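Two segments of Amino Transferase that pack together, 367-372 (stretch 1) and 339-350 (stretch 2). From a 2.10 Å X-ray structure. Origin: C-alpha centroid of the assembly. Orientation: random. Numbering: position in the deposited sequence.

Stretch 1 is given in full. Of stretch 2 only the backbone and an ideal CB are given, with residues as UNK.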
# COMPACT_ATOMS: atom_id res chain seq x y z
N CYS A 367 -24.17 -5.95 -15.73
CA CYS A 367 -25.62 -6.27 -15.70
C CYS A 367 -26.61 -5.20 -16.20
O CYS A 367 -27.21 -4.49 -15.39
CB CYS A 367 -26.02 -6.73 -14.29
SG CYS A 367 -26.48 -8.39 -14.24
N PRO A 368 -26.78 -5.09 -17.54
CA PRO A 368 -27.79 -4.18 -18.08
C PRO A 368 -29.22 -4.57 -17.65
O PRO A 368 -29.52 -5.76 -17.46
CB PRO A 368 -27.64 -4.33 -19.61
CG PRO A 368 -26.32 -4.96 -19.83
CD PRO A 368 -26.03 -5.77 -18.62
N GLY A 369 -30.08 -3.56 -17.51
CA GLY A 369 -31.46 -3.74 -17.08
C GLY A 369 -31.70 -3.75 -15.58
O GLY A 369 -32.86 -3.81 -15.16
N TRP A 370 -30.64 -3.68 -14.77
CA TRP A 370 -30.70 -3.69 -13.30
C TRP A 370 -30.01 -2.47 -12.74
O TRP A 370 -29.35 -1.73 -13.47
CB TRP A 370 -30.02 -4.95 -12.75
CG TRP A 370 -30.74 -6.21 -13.05
CD1 TRP A 370 -30.78 -6.85 -14.25
CD2 TRP A 370 -31.55 -6.99 -12.15
NE1 TRP A 370 -31.55 -7.97 -14.16
CE2 TRP A 370 -32.02 -8.10 -12.88
CE3 TRP A 370 -31.90 -6.88 -10.79
CZ2 TRP A 370 -32.85 -9.11 -12.31
CZ3 TRP A 370 -32.72 -7.87 -10.21
CH2 TRP A 370 -33.18 -8.98 -10.98
N VAL A 371 -30.23 -2.22 -11.46
CA VAL A 371 -29.57 -1.14 -10.74
C VAL A 371 -29.14 -1.61 -9.35
O VAL A 371 -29.71 -2.56 -8.81
CB VAL A 371 -30.45 0.11 -10.59
CG1 VAL A 371 -30.83 0.66 -11.97
CG2 VAL A 371 -31.72 -0.18 -9.72
N ARG A 372 -28.15 -0.93 -8.79
CA ARG A 372 -27.65 -1.19 -7.45
C ARG A 372 -28.06 -0.01 -6.57
O ARG A 372 -27.75 1.15 -6.87
CB ARG A 372 -26.14 -1.32 -7.43
CG ARG A 372 -25.64 -1.72 -6.03
CD ARG A 372 -24.16 -1.61 -5.88
NE ARG A 372 -23.71 -0.23 -5.72
CZ ARG A 372 -22.45 0.13 -5.43
NH1 ARG A 372 -21.50 -0.76 -5.30
NH2 ARG A 372 -22.16 1.42 -5.30
N UNK A 339 -34.48 -4.64 -10.45
CA UNK A 339 -34.67 -4.58 -11.89
C UNK A 339 -35.19 -3.19 -12.31
O UNK A 339 -36.12 -2.66 -11.69
CB UNK A 339 -35.64 -5.68 -12.34
N UNK A 340 -34.57 -2.60 -13.34
CA UNK A 340 -35.01 -1.30 -13.88
C UNK A 340 -36.40 -1.45 -14.53
O UNK A 340 -36.77 -2.54 -14.98
CB UNK A 340 -34.00 -0.77 -14.90
N UNK A 341 -37.15 -0.35 -14.58
CA UNK A 341 -38.50 -0.36 -15.16
C UNK A 341 -38.49 -0.39 -16.69
O UNK A 341 -39.54 -0.57 -17.31
CB UNK A 341 -39.28 0.87 -14.68
N UNK A 342 -37.32 -0.17 -17.29
CA UNK A 342 -37.09 -0.34 -18.73
C UNK A 342 -35.75 -1.04 -18.90
O UNK A 342 -34.96 -1.08 -17.95
CB UNK A 342 -37.11 1.00 -19.47
N UNK A 343 -35.51 -1.61 -20.08
CA UNK A 343 -34.24 -2.30 -20.39
C UNK A 343 -33.01 -1.41 -20.23
O UNK A 343 -31.95 -1.90 -19.86
CB UNK A 343 -34.28 -2.84 -21.82
N UNK A 344 -33.15 -0.12 -20.55
CA UNK A 344 -32.05 0.84 -20.44
C UNK A 344 -31.97 1.38 -19.01
O UNK A 344 -32.62 2.37 -18.68
CB UNK A 344 -32.23 1.99 -21.44
N UNK A 345 -31.14 0.73 -18.19
CA UNK A 345 -30.89 1.16 -16.79
C UNK A 345 -30.38 2.59 -16.66
O UNK A 345 -30.69 3.24 -15.67
CB UNK A 345 -29.87 0.22 -16.14
N UNK A 346 -29.61 3.07 -17.64
CA UNK A 346 -29.08 4.45 -17.62
C UNK A 346 -30.23 5.47 -17.75
O UNK A 346 -30.27 6.44 -16.99
CB UNK A 346 -28.07 4.65 -18.75
N UNK A 347 -31.15 5.20 -18.69
CA UNK A 347 -32.35 6.01 -18.90
C UNK A 347 -33.25 5.94 -17.66
O UNK A 347 -33.82 6.96 -17.25
CB UNK A 347 -33.11 5.54 -20.14
N UNK A 348 -33.37 4.76 -17.06
CA UNK A 348 -34.10 4.59 -15.80
C UNK A 348 -33.46 5.37 -14.63
O UNK A 348 -34.19 5.99 -13.85
CB UNK A 348 -34.17 3.10 -15.45
N UNK A 349 -32.13 5.33 -14.51
CA UNK A 349 -31.42 6.09 -13.46
C UNK A 349 -31.58 7.60 -13.61
O UNK A 349 -31.54 8.30 -12.60
CB UNK A 349 -29.93 5.74 -13.48
N UNK A 350 -31.73 8.08 -14.86
CA UNK A 350 -32.03 9.49 -15.15
C UNK A 350 -33.43 9.85 -14.67
O UNK A 350 -33.60 10.92 -14.11
CB UNK A 350 -31.90 9.77 -16.65

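Position 339 pairs with Trp 370 as an antiparallel, non-hydrogen-bonded bridge, CA to CA 4.3 Å, and its CB lies on the same sheet face as the indole, 4.2 Å from Trp 370 CE3. A side chain with methylenes to cover the ring would suit, and since the Gly 369 carbonyl is within reach (ideal CB to Gly 369 O 4.4 Å), a long donor would gain more. The residue is Lys 339. Its CB sits 4.1 Å from the centroid of the six-membered ring of Trp 370, only 4° off the normal, and NZ donates to Gly 369 O at 2.9 Å. At 5.3 Å from the five-membered ring centroid, NZ adds at most a weak cation-pi attraction.

At 340 the backbone N donates to Gly 369 O (2.8 Å, 154°) whatever the side chain. The ideal CB points toward stretch 1 and is already 3.3 Å from that same oxygen, so a small residue is favoured; it is Ala 340.

Positions 341 and 342 direct CB away, with nothing of stretch 1 within 5.5 Å of either, so many residues would do: Leu 341 and Glu 342. Position 343 also points away, and its main contribution is backbone: its O lies 3.4 Å from Gly 369 CA, a CA-H...O contact. It is Asp 343.

Position 344 immediately precedes the helix and points away from stretch 1; Asp, Asn, Ser or Thr would suit as a cap. Asp 344 fills the role, its OD1 accepting weak bonds from the backbone N atoms of 346 and 347.

Position 345 points toward stretch 1, its ideal CB 3.3 Å from Trp 370 O and 4.0 Å from Gly 369 N. So close to backbone polar atoms, a short hydroxyl side chain is the natural candidate. Ser 345, at chi1 -49° (m), donates from OG to Trp 370 O at 3.0 Å. Water 1 links the segments further, accepting from Ser 345 N (3.0 Å) and Gly 369 N (3.1 Å).

Positions 346, 347 and 350 have no stretch 1 atom within 5.5 Å of their ideal CB, leaving the choice wide: Asn 346, Ala 347 and Glu 350.

Positions 348 and 349 both point toward stretch 1, each ideal CB 5.4 Å from Val 371 CG1. That gap invites apolar side chains, and several sizes are plausible. Phe 348, chi1 174° (t), brings CD2 to 3.8 Å from Val 371 CG1, which meets the ring at its edge; Cys 349 places SG 3.7 Å from the same methyl.

Stretch 2 (339-350) KALEDDSNAFCE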
# COMPACT_ATOMS: atom_id res chain seq x y z
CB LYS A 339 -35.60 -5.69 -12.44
CG LYS A 339 -35.44 -5.69 -13.96
CD LYS A 339 -35.86 -6.84 -14.79
CE LYS A 339 -35.14 -6.68 -16.20
NZ LYS A 339 -34.91 -5.23 -16.70
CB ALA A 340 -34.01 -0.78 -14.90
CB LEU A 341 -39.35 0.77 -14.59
CG LEU A 341 -39.44 0.75 -13.06
CD1 LEU A 341 -40.32 1.87 -12.59
CD2 LEU A 341 -39.95 -0.58 -12.51
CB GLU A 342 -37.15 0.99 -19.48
CG GLU A 342 -36.26 2.09 -18.92
CD GLU A 342 -36.23 3.31 -19.82
OE1 GLU A 342 -35.80 3.16 -20.98
OE2 GLU A 342 -36.59 4.41 -19.36
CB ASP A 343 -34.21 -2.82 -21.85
CG ASP A 343 -35.23 -3.91 -22.14
OD1 ASP A 343 -35.74 -4.58 -21.20
OD2 ASP A 343 -35.51 -4.11 -23.35
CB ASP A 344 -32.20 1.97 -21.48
CG ASP A 344 -30.99 2.91 -21.55
OD1 ASP A 344 -30.10 2.86 -20.68
OD2 ASP A 344 -30.93 3.73 -22.49
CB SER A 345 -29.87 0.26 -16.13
OG SER A 345 -30.22 -1.08 -16.31
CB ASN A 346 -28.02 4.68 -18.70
CG ASN A 346 -26.84 3.71 -18.59
OD1 ASN A 346 -26.02 3.82 -17.69
ND2 ASN A 346 -26.75 2.77 -19.52
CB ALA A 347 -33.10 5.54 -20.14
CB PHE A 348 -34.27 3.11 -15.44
CG PHE A 348 -34.88 2.87 -14.08
CD1 PHE A 348 -36.19 3.23 -13.83
CD2 PHE A 348 -34.14 2.29 -13.05
CE1 PHE A 348 -36.77 3.04 -12.55
CE2 PHE A 348 -34.71 2.07 -11.79
CZ PHE A 348 -36.03 2.44 -11.54
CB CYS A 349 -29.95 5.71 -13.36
SG CYS A 349 -29.77 4.09 -12.71
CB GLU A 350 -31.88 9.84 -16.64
CG GLU A 350 -30.43 9.93 -17.16
CD GLU A 350 -29.62 11.07 -16.54
OE1 GLU A 350 -30.20 12.02 -15.95
OE2 GLU A 350 -28.38 11.04 -16.67
O HOH W 1 -28.97 -1.09 -19.11
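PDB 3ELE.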